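Local coordinates for aldehyde dehydrogenase (Anabaena variabilis, PDB 4H7N), which probably catalyses the NAD+-dependent oxidation of aldehydes to carboxylic acids, at residues E403-A408 against I416-A421; I240-A245 against P376-A381; H284-K289 against P348-N353; I254-V259 against L423-H428. One frame throughout, in Å; residues are numbered along the deposited sequence.

How the interactions relate
Interactions 1, 2 and 3 all pack helices against one seven-stranded mixed sheet, whereas interaction 4 joins helix 247-259, which follows strand 237-241 of that sheet, to the loop after strand 415-418. Interactions 1 and 2 touch, their centres 11 Å apart; the centres of 1 and 3 lie 22 Å apart and their nearest atoms about 10 Å. Interaction 4 meets the other three: through S417 and L423, through V241 and I254, and through L286 and L255. Along the chain interactions 1 and 3 are nested in the loop closed by interaction 4, and 3 also in that of 2, while 2 and 4 cross, which ties distant parts of the sequence into one domain. Interactions 1 and 4 also touch the second subunit.

Interaction 1: residues E403-A408 against I416-A421; sequences EALKVA and ISINDA
Helix 403-408 runs almost antiparallel to strand 416-418, their axes at 166° and 9.1 Å apart at closest approach, with A404 lying against I418 and A408 against I416. Alanines one helical turn apart let the helix come this near, and the strand's isoleucines fill the space between. I418 does most of the touching: with CG1 anti to the carbonyl carbon (chi1 -58°), its two branches go to different alanines. CG2 meets A404 CB at 3.6 Å, while the other branch carries its CD1 to 3.5 Å from A408 CB. L405 reaches in from the flank, crossing the I418 side chain at about a right angle, and its CD2 comes to 4.0 Å from I418 CG1. Two residues earlier in the strand, I416 CG2 packs on A408 CB at 3.6 Å. Replacing I418 with an alanine would remove both branches and would probably leave a gap beneath A404 and A408, with L405 losing the chain it lies across. Just past the strand, N419 OD1 is hydrogen-bonded to the backbone N of A398. Residues 416-418 also form a parallel ladder with a strand of the second subunit, where I461 of that subunit packs on I418, so the sheet continues across the interface. Helix 401-408 links strand 393-397 to strand 415-418, and the contact is the helix-on-sheet packing of a beta-alpha-beta crossover.

Interaction 2: residues I240-A245 against P376-A381; sequences IVLESA and PDVEEA
I240, near the end of strand 237-241, faces A381 on the first turn of helix 378-386. Its CG2 meets A381 CB at 4.0 Å, while its longer branch, CG1 anti to the carbonyl carbon (chi1 -66°), extends to put CD1 at 3.9 Å from A381 O. The isoleucine therefore embraces the alanine, one branch on the methyl and the other against the backbone. After V241, which belongs to the opposite side of the strand and packs on helix 247-259, L242, just past the strand and still backbone-bonded to F397, swings its tip back: its CD2 lies 4.2 Å from V378 CG2, one helical turn before A381. L242 also opens a type I turn closed by the bond from A245 N to L242 O (2.9 Å). Within that turn E243 OE2 is hydrogen-bonded to S277 OG, and S244 OG to both the carboxylate of E403 and the backbone N of G399, which ties the turn to helix 401-408 and to the segments carrying S277 and G399. Across the contact, D377 caps the start of the facing helix: its OD1 accepts from E380 N at 2.8 Å, met nearly end-on, and so fixes the first turn that presents V378 and A381. V407 of helix 401-408 touches I240, L242 and V378, and F375 of strand 369-375 packs on I240, L242 and A381, so the contact lies where two helices and neighbouring strands converge.

Interaction 3: residues H284-K289 against P348-N353; sequences HQLIAK and PTVMTN
On the helix that lays L286 and I287 against V350, the ammonium of K289 is gripped by several groups: NZ donates to Q285 OE1 at 3.1 Å one turn back, forms a salt bridge with E248, and is hydrogen-bonded to the hydroxyls of T251 and S252. It lies above the carbonyl plane of Q285, 46° out of it, rather than on a lone pair. The bonds to E248, T251 and S252 fasten helix 279-292 to helix 247-259 alongside it, and the carboxylate of E248 would be expected to balance the lysine's charge. Between residues 284-289 and 348-353 the touching groups are all aliphatic. I287 and V350, whose CA atoms are 6.4 Å apart, are the closest pair of backbones. CG1 of I287 rests on the branch point of the valine, 3.9 Å from V350 CB, and has V350 CG1 at 3.9 Å and V350 CG2 at 4.0 Å, so the one methylene sits against the whole fork. The fork faces the helix with its CG1 anti to the backbone N (chi1 179°), which turns CG2 toward L286 as well; L286 CD2 meets it at 4.1 Å, approaching obliquely. M370 of the adjacent strand 369-375 touches both L286 and V350, widening this apolar patch. Such a helix, lying over one face of a sheet with aliphatic residues turned inward, is the layered packing of an alpha/beta domain.

Interaction 4: residues I254-V259 against L423-H428; sequences ILWGAV and LTAMMH
M426, a selenomethionine, meets the indole of W256 along part of its length. Its CB keeps back, 5.0 Å from W256 CH2, but CG, placed anti to the carbonyl carbon (chi1 -67°), comes to 3.6 Å from that same ring carbon. The chain then bends at its next two torsions and passes obliquely by the indole, with SE at 4.2 Å from W256 CH2 and 5.2 Å from the centroid of the six-membered ring, 66° off its normal. This is a Met-aromatic contact, with selenium in the place of sulfur. CE, the tip, turns away again and lies 5.9 Å from W256 CH2. The previous residue adds a lighter touch, A425 CB standing 4.3 Å from W256 CH2, so a single corner of the indole carries the contact. The ring reaches out from helix 247-259 because its CG lies anti to the backbone N (chi1 -179°). Facing it, the bend that holds M426 is closed by the bond from M426 N to L423 O at 2.8 Å. The second subunit adds aromatic neighbours: its W470, W471 and F472 meet the W256 ring, and W470 also packs on M426. The side chain of A425 is about 10 Å from that of E232, the predicted active-site residue. With carbon and selenium set against an aromatic ring, the contact rests on dispersion and shape rather than on polar bonds, at a partly buried place on the subunit interface.

Interaction 1: residues E403-A408 against I416-A421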
loop_
_atom_site.group_PDB
_atom_site.type_symbol
_atom_site.label_atom_id
_atom_site.label_comp_id
_atom_site.label_asym_id
_atom_site.label_seq_id
_atom_site.Cartn_x
_atom_site.Cartn_y
_atom_site.Cartn_z
ATOM N N GLU A 403 -4.018 -25.280 21.917
ATOM C CA GLU A 403 -4.033 -26.288 20.850
ATOM C C GLU A 403 -4.480 -25.740 19.461
ATOM O O GLU A 403 -3.832 -25.986 18.433
ATOM C CB GLU A 403 -4.887 -27.481 21.272
ATOM C CG GLU A 403 -4.690 -28.665 20.362
ATOM C CD GLU A 403 -5.609 -29.822 20.662
ATOM O OE1 GLU A 403 -6.420 -29.785 21.620
ATOM O OE2 GLU A 403 -5.483 -30.795 19.906
ATOM N N ALA A 404 -5.587 -24.991 19.444
ATOM C CA ALA A 404 -6.067 -24.369 18.245
ATOM C C ALA A 404 -5.031 -23.380 17.693
ATOM O O ALA A 404 -4.768 -23.343 16.469
ATOM C CB ALA A 404 -7.400 -23.666 18.515
ATOM N N LEU A 405 -4.444 -22.569 18.563
ATOM C CA LEU A 405 -3.531 -21.532 18.086
ATOM C C LEU A 405 -2.327 -22.158 17.377
ATOM O O LEU A 405 -1.854 -21.618 16.330
ATOM C CB LEU A 405 -3.082 -20.592 19.208
ATOM C CG LEU A 405 -4.072 -19.499 19.675
ATOM C CD1 LEU A 405 -3.628 -18.953 21.019
ATOM C CD2 LEU A 405 -4.207 -18.364 18.692
ATOM N N LYS A 406 -1.826 -23.273 17.917
ATOM C CA LYS A 406 -0.707 -23.991 17.252
ATOM C C LYS A 406 -1.002 -24.271 15.787
ATOM O O LYS A 406 -0.135 -24.180 14.951
ATOM C CB LYS A 406 -0.383 -25.337 17.914
ATOM C CG LYS A 406 0.857 -25.340 18.767
ATOM C CD LYS A 406 0.603 -24.698 20.130
ATOM C CE LYS A 406 1.711 -24.998 21.156
ATOM N NZ LYS A 406 1.266 -24.641 22.537
ATOM N N VAL A 407 -2.234 -24.644 15.495
ATOM C CA VAL A 407 -2.634 -24.949 14.151
ATOM C C VAL A 407 -2.885 -23.693 13.371
ATOM O O VAL A 407 -2.460 -23.559 12.191
ATOM C CB VAL A 407 -3.897 -25.819 14.175
ATOM C CG1 VAL A 407 -4.497 -25.965 12.781
ATOM C CG2 VAL A 407 -3.549 -27.181 14.780
ATOM N N ALA A 408 -3.575 -22.752 14.016
ATOM C CA ALA A 408 -3.885 -21.475 13.392
ATOM C C ALA A 408 -2.656 -20.700 12.896
ATOM O O ALA A 408 -2.688 -20.124 11.806
ATOM C CB ALA A 408 -4.665 -20.608 14.349
ATOM N N ILE A 416 -7.792 -15.480 11.844
ATOM C CA ILE A 416 -8.193 -16.791 12.185
ATOM C C ILE A 416 -9.058 -16.723 13.435
ATOM O O ILE A 416 -8.654 -16.231 14.484
ATOM C CB ILE A 416 -7.020 -17.737 12.440
ATOM C CG1 ILE A 416 -5.897 -17.552 11.379
ATOM C CG2 ILE A 416 -7.492 -19.175 12.624
ATOM C CD1 ILE A 416 -6.218 -18.038 10.014
ATOM N N SER A 417 -10.240 -17.281 13.310
ATOM C CA SER A 417 -11.143 -17.417 14.476
ATOM C C SER A 417 -10.780 -18.676 15.240
ATOM O O SER A 417 -10.531 -19.697 14.621
ATOM C CB SER A 417 -12.595 -17.471 13.992
ATOM O OG SER A 417 -13.017 -16.210 13.461
ATOM N N ILE A 418 -10.768 -18.585 16.581
ATOM C CA ILE A 418 -10.297 -19.623 17.423
ATOM C C ILE A 418 -11.439 -20.059 18.363
ATOM O O ILE A 418 -11.952 -19.253 19.158
ATOM C CB ILE A 418 -9.090 -19.149 18.285
ATOM C CG1 ILE A 418 -7.930 -18.642 17.395
ATOM C CG2 ILE A 418 -8.638 -20.298 19.135
ATOM C CD1 ILE A 418 -7.273 -19.712 16.529
ATOM N N ASN A 419 -11.872 -21.308 18.193
ATOM C CA ASN A 419 -13.049 -21.863 18.909
ATOM C C ASN A 419 -14.328 -21.141 18.587
ATOM O O ASN A 419 -15.282 -21.212 19.314
ATOM C CB ASN A 419 -12.756 -21.960 20.399
ATOM C CG ASN A 419 -11.712 -23.008 20.652
ATOM O OD1 ASN A 419 -11.601 -23.934 19.866
ATOM N ND2 ASN A 419 -10.931 -22.867 21.705
ATOM N N ASP A 420 -14.315 -20.507 17.423
ATOM C CA ASP A 420 -15.453 -19.843 16.822
ATOM C C ASP A 420 -15.210 -19.735 15.320
ATOM O O ASP A 420 -14.130 -20.130 14.835
ATOM C CB ASP A 420 -15.603 -18.468 17.432
ATOM C CG ASP A 420 -17.027 -18.001 17.474
ATOM O OD1 ASP A 420 -17.831 -18.391 16.571
ATOM O OD2 ASP A 420 -17.328 -17.208 18.406
ATOM N N ALA A 421 -16.204 -19.244 14.563
ATOM C CA ALA A 421 -16.037 -19.106 13.113
ATOM C C ALA A 421 -16.578 -17.793 12.628
ATOM O O ALA A 421 -17.571 -17.281 13.167
ATOM C CB ALA A 421 -16.727 -20.249 12.359
#

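Interaction 2: residues I240-A245 against P376-A381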
loop_
_atom_site.group_PDB
_atom_site.type_symbol
_atom_site.label_atom_id
_atom_site.label_comp_id
_atom_site.label_asym_id
_atom_site.label_seq_id
_atom_site.Cartn_x
_atom_site.Cartn_y
_atom_site.Cartn_z
ATOM N N ILE A 240 -11.246 -25.909 10.579
ATOM C CA ILE A 240 -10.596 -27.133 11.017
ATOM C C ILE A 240 -11.153 -27.413 12.416
ATOM O O ILE A 240 -11.105 -26.536 13.330
ATOM C CB ILE A 240 -9.060 -26.964 11.110
ATOM C CG1 ILE A 240 -8.445 -26.736 9.722
ATOM C CG2 ILE A 240 -8.413 -28.224 11.657
ATOM C CD1 ILE A 240 -6.949 -26.391 9.761
ATOM N N VAL A 241 -11.653 -28.628 12.578
ATOM C CA VAL A 241 -12.216 -29.119 13.858
ATOM C C VAL A 241 -11.350 -30.276 14.341
ATOM O O VAL A 241 -11.367 -31.383 13.761
ATOM C CB VAL A 241 -13.671 -29.594 13.690
ATOM C CG1 VAL A 241 -14.244 -30.018 15.034
ATOM C CG2 VAL A 241 -14.522 -28.470 13.124
ATOM N N LEU A 242 -10.529 -29.998 15.357
ATOM C CA LEU A 242 -9.680 -31.016 15.959
ATOM C C LEU A 242 -10.468 -31.913 16.883
ATOM O O LEU A 242 -11.588 -31.577 17.352
ATOM C CB LEU A 242 -8.512 -30.353 16.724
ATOM C CG LEU A 242 -7.682 -29.368 15.880
ATOM C CD1 LEU A 242 -6.654 -28.697 16.778
ATOM C CD2 LEU A 242 -7.011 -30.066 14.697
ATOM N N GLU A 243 -9.825 -33.044 17.184
ATOM C CA GLU A 243 -10.433 -34.135 17.920
ATOM C C GLU A 243 -10.958 -33.692 19.286
ATOM O O GLU A 243 -11.998 -34.170 19.705
ATOM C CB GLU A 243 -9.344 -35.203 18.101
ATOM C CG GLU A 243 -9.819 -36.523 18.617
ATOM C CD GLU A 243 -8.759 -37.592 18.352
ATOM O OE1 GLU A 243 -7.595 -37.422 18.798
ATOM O OE2 GLU A 243 -9.075 -38.569 17.654
ATOM N N SER A 244 -10.221 -32.800 19.966
ATOM C CA SER A 244 -10.584 -32.260 21.281
ATOM C C SER A 244 -11.681 -31.166 21.269
ATOM O O SER A 244 -12.038 -30.634 22.326
ATOM C CB SER A 244 -9.337 -31.658 21.944
ATOM O OG SER A 244 -8.830 -30.550 21.215
ATOM N N ALA A 245 -12.182 -30.801 20.090
ATOM C CA ALA A 245 -13.096 -29.629 20.000
ATOM C C ALA A 245 -14.391 -29.800 20.779
ATOM O O ALA A 245 -14.831 -30.905 20.985
ATOM C CB ALA A 245 -13.452 -29.336 18.544
ATOM N N PRO A 376 -6.810 -37.523 8.753
ATOM C CA PRO A 376 -6.142 -38.443 9.659
ATOM C C PRO A 376 -5.196 -37.790 10.661
ATOM O O PRO A 376 -4.926 -38.386 11.696
ATOM C CB PRO A 376 -5.353 -39.349 8.711
ATOM C CG PRO A 376 -5.046 -38.468 7.552
ATOM C CD PRO A 376 -6.252 -37.589 7.392
ATOM N N ASP A 377 -4.668 -36.611 10.359
ATOM C CA ASP A 377 -3.734 -35.925 11.272
ATOM C C ASP A 377 -3.702 -34.444 10.958
ATOM O O ASP A 377 -4.163 -34.021 9.904
ATOM C CB ASP A 377 -2.320 -36.508 11.154
ATOM C CG ASP A 377 -1.848 -36.573 9.715
ATOM O OD1 ASP A 377 -1.659 -35.511 9.081
ATOM O OD2 ASP A 377 -1.693 -37.701 9.203
ATOM N N VAL A 378 -3.151 -33.675 11.884
ATOM C CA VAL A 378 -3.108 -32.224 11.799
ATOM C C VAL A 378 -2.294 -31.767 10.605
ATOM O O VAL A 378 -2.625 -30.783 9.965
ATOM C CB VAL A 378 -2.459 -31.598 13.047
ATOM C CG1 VAL A 378 -2.392 -30.088 12.877
ATOM C CG2 VAL A 378 -3.255 -31.945 14.297
ATOM N N GLU A 379 -1.239 -32.498 10.280
ATOM C CA GLU A 379 -0.388 -32.082 9.174
ATOM C C GLU A 379 -1.214 -32.082 7.899
ATOM O O GLU A 379 -1.130 -31.157 7.119
ATOM C CB GLU A 379 0.857 -32.986 9.043
ATOM C CG GLU A 379 1.756 -33.072 10.301
ATOM C CD GLU A 379 1.145 -33.805 11.549
ATOM O OE1 GLU A 379 0.249 -34.680 11.456
ATOM O OE2 GLU A 379 1.554 -33.487 12.689
ATOM N N GLU A 380 -2.076 -33.084 7.712
ATOM C CA GLU A 380 -2.975 -33.093 6.566
ATOM C C GLU A 380 -4.061 -31.982 6.606
ATOM O O GLU A 380 -4.379 -31.372 5.580
ATOM C CB GLU A 380 -3.630 -34.459 6.431
ATOM C CG GLU A 380 -4.573 -34.601 5.231
ATOM C CD GLU A 380 -3.874 -34.536 3.851
ATOM O OE1 GLU A 380 -2.644 -34.299 3.802
ATOM O OE2 GLU A 380 -4.549 -34.733 2.806
ATOM N N ALA A 381 -4.630 -31.749 7.776
ATOM C CA ALA A 381 -5.598 -30.647 7.953
ATOM C C ALA A 381 -5.016 -29.303 7.534
ATOM O O ALA A 381 -5.659 -28.545 6.820
ATOM C CB ALA A 381 -6.078 -30.605 9.395
#

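Interaction 3: residues H284-K289 against P348-N353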
loop_
_atom_site.group_PDB
_atom_site.type_symbol
_atom_site.label_atom_id
_atom_site.label_comp_id
_atom_site.label_asym_id
_atom_site.label_seq_id
_atom_site.Cartn_x
_atom_site.Cartn_y
_atom_site.Cartn_z
ATOM N N HIS A 284 -23.461 -35.388 11.468
ATOM C CA HIS A 284 -24.825 -35.635 11.906
ATOM C C HIS A 284 -25.377 -34.530 12.762
ATOM O O HIS A 284 -26.545 -34.139 12.607
ATOM C CB HIS A 284 -24.928 -36.954 12.641
ATOM C CG HIS A 284 -24.935 -38.121 11.717
ATOM N ND1 HIS A 284 -25.851 -38.246 10.694
ATOM C CD2 HIS A 284 -24.141 -39.208 11.650
ATOM C CE1 HIS A 284 -25.626 -39.372 10.037
ATOM N NE2 HIS A 284 -24.592 -39.972 10.598
ATOM N N GLN A 285 -24.547 -33.977 13.633
ATOM C CA GLN A 285 -25.030 -32.847 14.411
ATOM C C GLN A 285 -25.250 -31.620 13.485
ATOM O O GLN A 285 -26.256 -30.893 13.589
ATOM C CB GLN A 285 -24.149 -32.585 15.629
ATOM C CG GLN A 285 -24.806 -31.564 16.525
ATOM C CD GLN A 285 -23.994 -31.136 17.732
ATOM O OE1 GLN A 285 -24.438 -30.251 18.454
ATOM N NE2 GLN A 285 -22.823 -31.730 17.952
ATOM N N LEU A 286 -24.326 -31.408 12.550
ATOM C CA LEU A 286 -24.455 -30.310 11.590
ATOM C C LEU A 286 -25.739 -30.400 10.777
ATOM O O LEU A 286 -26.466 -29.375 10.571
ATOM C CB LEU A 286 -23.216 -30.255 10.658
ATOM C CG LEU A 286 -23.034 -28.959 9.876
ATOM C CD1 LEU A 286 -22.799 -27.745 10.796
ATOM C CD2 LEU A 286 -21.871 -29.079 8.894
ATOM N N ILE A 287 -26.010 -31.602 10.289
ATOM C CA ILE A 287 -27.251 -31.795 9.525
ATOM C C ILE A 287 -28.476 -31.394 10.340
ATOM O O ILE A 287 -29.359 -30.681 9.835
ATOM C CB ILE A 287 -27.397 -33.213 9.001
ATOM C CG1 ILE A 287 -26.368 -33.461 7.900
ATOM C CG2 ILE A 287 -28.792 -33.420 8.396
ATOM C CD1 ILE A 287 -26.132 -34.946 7.668
ATOM N N ALA A 288 -28.550 -31.863 11.581
ATOM C CA ALA A 288 -29.768 -31.633 12.393
ATOM C C ALA A 288 -29.998 -30.125 12.565
ATOM O O ALA A 288 -31.134 -29.621 12.422
ATOM C CB ALA A 288 -29.648 -32.308 13.747
ATOM N N LYS A 289 -28.909 -29.385 12.834
ATOM C CA LYS A 289 -29.014 -27.942 12.988
ATOM C C LYS A 289 -29.340 -27.233 11.676
ATOM O O LYS A 289 -30.117 -26.280 11.649
ATOM C CB LYS A 289 -27.724 -27.353 13.659
ATOM C CG LYS A 289 -27.512 -27.880 15.069
ATOM C CD LYS A 289 -26.168 -27.466 15.651
ATOM C CE LYS A 289 -26.157 -27.728 17.157
ATOM N NZ LYS A 289 -24.899 -27.220 17.783
ATOM N N PRO A 348 -29.570 -24.601 3.176
ATOM C CA PRO A 348 -28.343 -25.114 3.799
ATOM C C PRO A 348 -28.077 -26.558 3.381
ATOM O O PRO A 348 -28.957 -27.397 3.442
ATOM C CB PRO A 348 -28.659 -25.019 5.294
ATOM C CG PRO A 348 -29.582 -23.848 5.389
ATOM C CD PRO A 348 -30.468 -23.984 4.176
ATOM N N THR A 349 -26.888 -26.801 2.869
ATOM C CA THR A 349 -26.557 -28.044 2.220
ATOM C C THR A 349 -25.318 -28.636 2.845
ATOM O O THR A 349 -24.264 -27.999 2.816
ATOM C CB THR A 349 -26.313 -27.772 0.742
ATOM O OG1 THR A 349 -27.507 -27.230 0.165
ATOM C CG2 THR A 349 -25.905 -28.991 -0.007
ATOM N N VAL A 350 -25.446 -29.832 3.445
ATOM C CA VAL A 350 -24.287 -30.589 3.966
ATOM C C VAL A 350 -23.959 -31.706 2.985
ATOM O O VAL A 350 -24.841 -32.500 2.644
ATOM C CB VAL A 350 -24.566 -31.193 5.352
ATOM C CG1 VAL A 350 -23.369 -31.991 5.862
ATOM C CG2 VAL A 350 -24.943 -30.094 6.332
HETATM N N MSE A 351 -22.694 -31.780 2.571
HETATM C CA MSE A 351 -22.219 -32.837 1.698
HETATM C C MSE A 351 -20.987 -33.497 2.249
HETATM O O MSE A 351 -20.120 -32.852 2.844
HETATM C CB MSE A 351 -21.776 -32.305 0.355
HETATM C CG MSE A 351 -22.558 -31.155 -0.215
HETATM SE SE MSE A 351 -21.830 -30.683 -2.027
HETATM C CE MSE A 351 -20.011 -31.145 -1.850
ATOM N N THR A 352 -20.860 -34.787 1.992
ATOM C CA THR A 352 -19.670 -35.560 2.382
ATOM C C THR A 352 -19.195 -36.365 1.150
ATOM O O THR A 352 -19.758 -36.244 0.048
ATOM C CB THR A 352 -19.925 -36.491 3.605
ATOM O OG1 THR A 352 -20.867 -37.508 3.266
ATOM C CG2 THR A 352 -20.453 -35.710 4.857
ATOM N N ASN A 353 -18.176 -37.184 1.362
ATOM C CA ASN A 353 -17.436 -37.818 0.278
ATOM C C ASN A 353 -16.951 -36.773 -0.722
ATOM O O ASN A 353 -17.180 -36.891 -1.906
ATOM C CB ASN A 353 -18.317 -38.829 -0.414
ATOM C CG ASN A 353 -17.520 -39.953 -1.037
ATOM O OD1 ASN A 353 -16.693 -40.574 -0.375
ATOM N ND2 ASN A 353 -17.768 -40.225 -2.318
#

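Interaction 4: residues I254-V259 against L423-H428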
loop_
_atom_site.group_PDB
_atom_site.type_symbol
_atom_site.label_atom_id
_atom_site.label_comp_id
_atom_site.label_asym_id
_atom_site.label_seq_id
_atom_site.Cartn_x
_atom_site.Cartn_y
_atom_site.Cartn_z
ATOM N N ILE A 254 -20.027 -23.109 12.884
ATOM C CA ILE A 254 -19.720 -23.402 11.472
ATOM C C ILE A 254 -20.997 -23.287 10.629
ATOM O O ILE A 254 -20.975 -22.742 9.523
ATOM C CB ILE A 254 -19.036 -24.759 11.331
ATOM C CG1 ILE A 254 -17.589 -24.617 11.840
ATOM C CG2 ILE A 254 -19.110 -25.287 9.903
ATOM C CD1 ILE A 254 -16.898 -25.901 12.170
ATOM N N LEU A 255 -22.128 -23.706 11.186
ATOM C CA LEU A 255 -23.384 -23.522 10.460
ATOM C C LEU A 255 -23.651 -22.044 10.201
ATOM O O LEU A 255 -23.979 -21.630 9.072
ATOM C CB LEU A 255 -24.533 -24.184 11.226
ATOM C CG LEU A 255 -25.903 -23.905 10.626
ATOM C CD1 LEU A 255 -25.994 -24.527 9.241
ATOM C CD2 LEU A 255 -26.992 -24.356 11.574
ATOM N N TRP A 256 -23.517 -21.224 11.233
ATOM C CA TRP A 256 -23.752 -19.783 11.106
ATOM C C TRP A 256 -22.758 -19.169 10.115
ATOM O O TRP A 256 -23.113 -18.451 9.188
ATOM C CB TRP A 256 -23.702 -19.083 12.466
ATOM C CG TRP A 256 -23.973 -17.629 12.323
ATOM C CD1 TRP A 256 -25.204 -17.025 12.185
ATOM C CD2 TRP A 256 -23.004 -16.599 12.204
ATOM N NE1 TRP A 256 -25.047 -15.667 12.020
ATOM C CE2 TRP A 256 -23.709 -15.377 12.024
ATOM C CE3 TRP A 256 -21.610 -16.575 12.280
ATOM C CZ2 TRP A 256 -23.057 -14.156 11.878
ATOM C CZ3 TRP A 256 -20.958 -15.363 12.113
ATOM C CH2 TRP A 256 -21.680 -14.164 11.910
ATOM N N GLY A 257 -21.501 -19.506 10.290
ATOM C CA GLY A 257 -20.481 -18.998 9.430
ATOM C C GLY A 257 -20.663 -19.413 7.991
ATOM O O GLY A 257 -20.358 -18.623 7.112
ATOM N N ALA A 258 -21.191 -20.619 7.753
ATOM C CA ALA A 258 -21.380 -21.094 6.354
ATOM C C ALA A 258 -22.658 -20.616 5.672
ATOM O O ALA A 258 -22.678 -20.552 4.466
ATOM C CB ALA A 258 -21.325 -22.589 6.289
ATOM N N VAL A 259 -23.725 -20.303 6.418
ATOM C CA VAL A 259 -24.981 -20.022 5.770
ATOM C C VAL A 259 -25.628 -18.680 6.085
ATOM O O VAL A 259 -26.635 -18.342 5.470
ATOM C CB VAL A 259 -25.997 -21.177 5.939
ATOM C CG1 VAL A 259 -25.336 -22.505 5.621
ATOM C CG2 VAL A 259 -26.608 -21.163 7.324
ATOM N N LEU A 423 -15.547 -14.702 12.808
ATOM C CA LEU A 423 -15.701 -13.603 13.765
ATOM C C LEU A 423 -15.504 -12.273 13.134
ATOM O O LEU A 423 -16.154 -11.298 13.573
ATOM C CB LEU A 423 -14.806 -13.769 14.993
ATOM C CG LEU A 423 -15.327 -14.829 15.938
ATOM C CD1 LEU A 423 -14.284 -15.206 16.953
ATOM C CD2 LEU A 423 -16.610 -14.345 16.624
ATOM N N THR A 424 -14.731 -12.203 12.033
ATOM C CA THR A 424 -14.544 -10.898 11.392
ATOM C C THR A 424 -15.809 -10.370 10.763
ATOM O O THR A 424 -15.902 -9.205 10.479
ATOM C CB THR A 424 -13.421 -10.840 10.366
ATOM O OG1 THR A 424 -13.732 -11.678 9.247
ATOM C CG2 THR A 424 -12.128 -11.290 11.029
ATOM N N ALA A 425 -16.792 -11.222 10.577
ATOM C CA ALA A 425 -18.091 -10.714 10.145
ATOM C C ALA A 425 -18.804 -9.922 11.261
ATOM O O ALA A 425 -19.610 -9.040 10.986
ATOM C CB ALA A 425 -18.932 -11.874 9.583
HETATM N N MSE A 426 -18.478 -10.159 12.529
HETATM C CA MSE A 426 -19.200 -9.498 13.641
HETATM C C MSE A 426 -18.355 -8.476 14.330
HETATM O O MSE A 426 -18.825 -7.744 15.163
HETATM C CB MSE A 426 -19.662 -10.527 14.672
HETATM C CG MSE A 426 -20.721 -11.389 14.019
HETATM SE SE MSE A 426 -22.323 -10.339 13.518
HETATM C CE MSE A 426 -22.676 -9.404 15.213
HETATM N N MSE A 427 -17.078 -8.412 14.007
HETATM C CA MSE A 427 -16.176 -7.569 14.731
HETATM C C MSE A 427 -15.189 -6.947 13.839
HETATM O O MSE A 427 -14.712 -7.551 12.911
HETATM C CB MSE A 427 -15.293 -8.411 15.582
HETATM C CG MSE A 427 -16.224 -9.191 16.429
HETATM SE SE MSE A 427 -14.947 -10.309 17.350
HETATM C CE MSE A 427 -14.352 -8.890 18.612
ATOM N N HIS A 428 -14.774 -5.784 14.271
ATOM C CA HIS A 428 -14.032 -4.843 13.509
ATOM C C HIS A 428 -12.722 -4.543 14.263
ATOM O O HIS A 428 -12.188 -3.461 14.113
ATOM C CB HIS A 428 -14.898 -3.570 13.492
ATOM C CG HIS A 428 -15.432 -3.209 14.854
ATOM N ND1 HIS A 428 -14.640 -2.655 15.844
ATOM C CD2 HIS A 428 -16.650 -3.408 15.418
ATOM C CE1 HIS A 428 -15.356 -2.492 16.941
ATOM N NE2 HIS A 428 -16.581 -2.930 16.705
#